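Local coordinates for protein RPA0582 (Rhodopseudomonas palustris, PDB 3HHL) that is of unknown function but belongs to the DUF1330 family of dimeric alpha-beta barrel proteins, in which two chains probably build one barrel, at residues 4-9 with 116-121. Residues are numbered along the deposited sequence; the frame is centred on the assembly and turned at random.
Sequences GHIDPT and HRQAAV
Ile6 O sits at the edge of the Arg117 guanidinium, near its plane, and CG2 of Val121 lies over the centre of one face, 3.9 Å above it. Arg117 NH1 bonds to Ile6 O, but the N-H is poorly directed and the bond weak; its short length, 2.5 Å, is doubtful. Arg117 gets there because its chain runs extended from CG to NE, with CG anti to the backbone N (chi1 -161°). The other terminal nitrogen, NH2, goes to Ser124 OG, which also binds His5 O and so ties guanidinium and loop to a common hydroxyl.

The second pair of flat groups is the carboxylate of Asp7 and the amide of Gln118, their planes 72° apart. Gln118 NE2 donates to Asp7 OD2 at 3.0 Å, arriving on the syn side but 33° out of the carboxylate plane; a weaker bond runs to OD1. A water bridges Asp7 and Arg117, donating a hydrogen bond to Asp7 OD1 (2.6 Å) and accepting one from Arg117 NH1.

Beside the Arg117 bond, Ile6 CG1 packs on Val121 CG1 and lies 3.5 Å from Val121 O, where helix 108-120 passes into strand 121-128. Ile80 of the other subunit packs on Arg117. Apolar packing and polar links together fasten the loop to this helix end; Asp7 and Arg117 are too far apart for a salt bridge, but across the water Arg117 would probably help stabilise the carboxylate.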
ATOM      1  N   GLY A   4      -8.136  -2.651  15.369  1.00 62.58           N
ATOM      2  CA  GLY A   4      -7.377  -2.838  14.176  1.00 58.64           C
ATOM      3  C   GLY A   4      -6.281  -3.823  14.448  1.00 54.90           C
ATOM      4  O   GLY A   4      -6.182  -4.398  15.513  1.00 54.02           O
ATOM      5  N   HIS A   5      -5.455  -4.012  13.446  1.00 51.24           N
ATOM      6  CA  HIS A   5      -4.350  -4.915  13.521  1.00 48.00           C
ATOM      7  C   HIS A   5      -3.137  -4.097  13.833  1.00 45.70           C
ATOM      8  O   HIS A   5      -2.812  -3.172  13.121  1.00 44.46           O
ATOM      9  CB  HIS A   5      -4.187  -5.627  12.190  1.00 47.73           C
ATOM     10  CG  HIS A   5      -5.426  -6.319  11.736  1.00 46.01           C
ATOM     11  ND1 HIS A   5      -5.617  -7.680  11.874  1.00 43.68           N
ATOM     12  CD2 HIS A   5      -6.548  -5.831  11.157  1.00 45.03           C
ATOM     13  CE1 HIS A   5      -6.804  -7.997  11.388  1.00 43.78           C
ATOM     14  NE2 HIS A   5      -7.394  -6.895  10.957  1.00 44.11           N
ATOM     15  N   ILE A   6      -2.465  -4.457  14.903  1.00 43.96           N
ATOM     16  CA  ILE A   6      -1.343  -3.691  15.396  1.00 43.07           C
ATOM     17  C   ILE A   6      -0.072  -4.506  15.348  1.00 42.46           C
ATOM     18  O   ILE A   6       0.957  -4.017  14.949  1.00 41.81           O
ATOM     19  CB  ILE A   6      -1.622  -3.269  16.828  1.00 43.06           C
ATOM     20  CG1 ILE A   6      -2.763  -2.243  16.830  1.00 43.43           C
ATOM     21  CG2 ILE A   6      -0.359  -2.744  17.513  1.00 42.64           C
ATOM     22  CD1 ILE A   6      -3.510  -2.185  18.137  1.00 43.34           C
ATOM     23  N   ASP A   7      -0.152  -5.756  15.774  1.00 42.05           N
ATOM     24  CA  ASP A   7       1.018  -6.618  15.834  1.00 41.90           C
ATOM     25  C   ASP A   7       0.861  -7.849  14.967  1.00 40.27           C
ATOM     26  O   ASP A   7      -0.216  -8.228  14.610  1.00 39.75           O
ATOM     27  CB  ASP A   7       1.275  -7.093  17.280  1.00 43.01           C
ATOM     28  CG  ASP A   7       1.841  -5.998  18.193  1.00 44.38           C
ATOM     29  OD1 ASP A   7       2.763  -5.236  17.799  1.00 46.54           O
ATOM     30  OD2 ASP A   7       1.348  -5.931  19.333  1.00 47.30           O
ATOM     31  N   PRO A   8       1.969  -8.468  14.609  1.00 39.17           N
ATOM     32  CA  PRO A   8       1.913  -9.721  13.887  1.00 38.60           C
ATOM     33  C   PRO A   8       1.606 -10.857  14.859  1.00 37.60           C
ATOM     34  O   PRO A   8       1.980 -10.752  16.022  1.00 37.33           O
ATOM     35  CB  PRO A   8       3.312  -9.843  13.342  1.00 38.46           C
ATOM     36  CG  PRO A   8       4.117  -9.067  14.290  1.00 38.99           C
ATOM     37  CD  PRO A   8       3.328  -7.946  14.720  1.00 38.42           C
ATOM     38  N   THR A   9       0.913 -11.895  14.402  1.00 36.21           N
ATOM     39  CA  THR A   9       0.660 -13.055  15.237  1.00 35.79           C
ATOM     40  C   THR A   9       1.892 -13.988  15.163  1.00 37.17           C
ATOM     41  O   THR A   9       2.713 -13.934  14.224  1.00 36.47           O
ATOM     42  CB  THR A   9      -0.592 -13.856  14.820  1.00 35.52           C
ATOM     43  OG1 THR A   9      -0.309 -14.596  13.632  1.00 34.79           O
ATOM     44  CG2 THR A   9      -1.815 -12.988  14.578  1.00 32.85           C
ATOM     45  N   HIS A 116       6.213   1.853  21.994  1.00 37.67           N
ATOM     46  CA  HIS A 116       5.600   3.085  21.533  1.00 37.53           C
ATOM     47  C   HIS A 116       4.714   2.839  20.324  1.00 37.45           C
ATOM     48  O   HIS A 116       3.666   3.471  20.196  1.00 36.38           O
ATOM     49  CB  HIS A 116       6.648   4.114  21.190  1.00 37.56           C
ATOM     50  CG  HIS A 116       7.446   4.563  22.367  1.00 39.50           C
ATOM     51  ND1 HIS A 116       6.928   5.391  23.340  1.00 39.75           N
ATOM     52  CD2 HIS A 116       8.732   4.317  22.720  1.00 40.32           C
ATOM     53  CE1 HIS A 116       7.862   5.638  24.239  1.00 41.21           C
ATOM     54  NE2 HIS A 116       8.961   4.985  23.893  1.00 41.89           N
ATOM     55  N   ARG A 117       5.131   1.940  19.430  1.00 37.43           N
ATOM     56  CA  ARG A 117       4.304   1.626  18.267  1.00 37.56           C
ATOM     57  C   ARG A 117       2.988   1.059  18.783  1.00 36.87           C
ATOM     58  O   ARG A 117       1.913   1.432  18.321  1.00 35.48           O
ATOM     59  CB  ARG A 117       4.997   0.641  17.291  1.00 38.21           C
ATOM     60  CG  ARG A 117       4.397   0.633  15.869  1.00 38.78           C
ATOM     61  CD  ARG A 117       4.812  -0.567  15.013  1.00 42.57           C
ATOM     62  NE  ARG A 117       3.997  -0.639  13.798  1.00 45.45           N
ATOM     63  CZ  ARG A 117       2.805  -1.239  13.700  1.00 47.66           C
ATOM     64  NH1 ARG A 117       2.264  -1.857  14.736  1.00 48.19           N
ATOM     65  NH2 ARG A 117       2.137  -1.217  12.551  1.00 48.79           N
ATOM     66  N   GLN A 118       3.083   0.190  19.780  1.00 37.00           N
ATOM     67  CA  GLN A 118       1.899  -0.526  20.268  1.00 37.67           C
ATOM     68  C   GLN A 118       0.892   0.437  20.844  1.00 36.53           C
ATOM     69  O   GLN A 118      -0.311   0.274  20.672  1.00 36.41           O
ATOM     70  CB  GLN A 118       2.292  -1.617  21.268  1.00 38.17           C
ATOM     71  CG  GLN A 118       2.933  -2.836  20.562  1.00 42.11           C
ATOM     72  CD  GLN A 118       3.626  -3.847  21.495  1.00 46.69           C
ATOM     73  OE1 GLN A 118       4.090  -3.511  22.593  1.00 50.23           O
ATOM     74  NE2 GLN A 118       3.725  -5.087  21.030  1.00 48.71           N
ATOM     75  N   ALA A 119       1.406   1.481  21.479  1.00 36.02           N
ATOM     76  CA  ALA A 119       0.573   2.553  22.019  1.00 35.61           C
ATOM     77  C   ALA A 119       0.004   3.469  20.940  1.00 35.43           C
ATOM     78  O   ALA A 119      -1.085   4.013  21.127  1.00 36.45           O
ATOM     79  CB  ALA A 119       1.354   3.367  23.057  1.00 35.07           C
ATOM     80  N   ALA A 120       0.722   3.632  19.826  1.00 34.76           N
ATOM     81  CA  ALA A 120       0.379   4.631  18.806  1.00 34.54           C
ATOM     82  C   ALA A 120      -0.669   4.156  17.813  1.00 34.72           C
ATOM     83  O   ALA A 120      -1.497   4.960  17.366  1.00 35.27           O
ATOM     84  CB  ALA A 120       1.614   5.080  18.047  1.00 33.80           C
ATOM     85  N   VAL A 121      -0.628   2.876  17.447  1.00 34.42           N
ATOM     86  CA  VAL A 121      -1.296   2.441  16.236  1.00 34.18           C
ATOM     87  C   VAL A 121      -2.733   2.015  16.515  1.00 35.20           C
ATOM     88  O   VAL A 121      -3.011   1.214  17.400  1.00 36.17           O
ATOM     89  CB  VAL A 121      -0.496   1.330  15.506  1.00 34.10           C
ATOM     90  CG1 VAL A 121      -1.253   0.812  14.280  1.00 32.52           C
ATOM     91  CG2 VAL A 121       0.884   1.856  15.093  1.00 32.37           C
TER
HETATM   92  O   HOH W   1       3.672  -2.943  17.083  1.00 71.99           O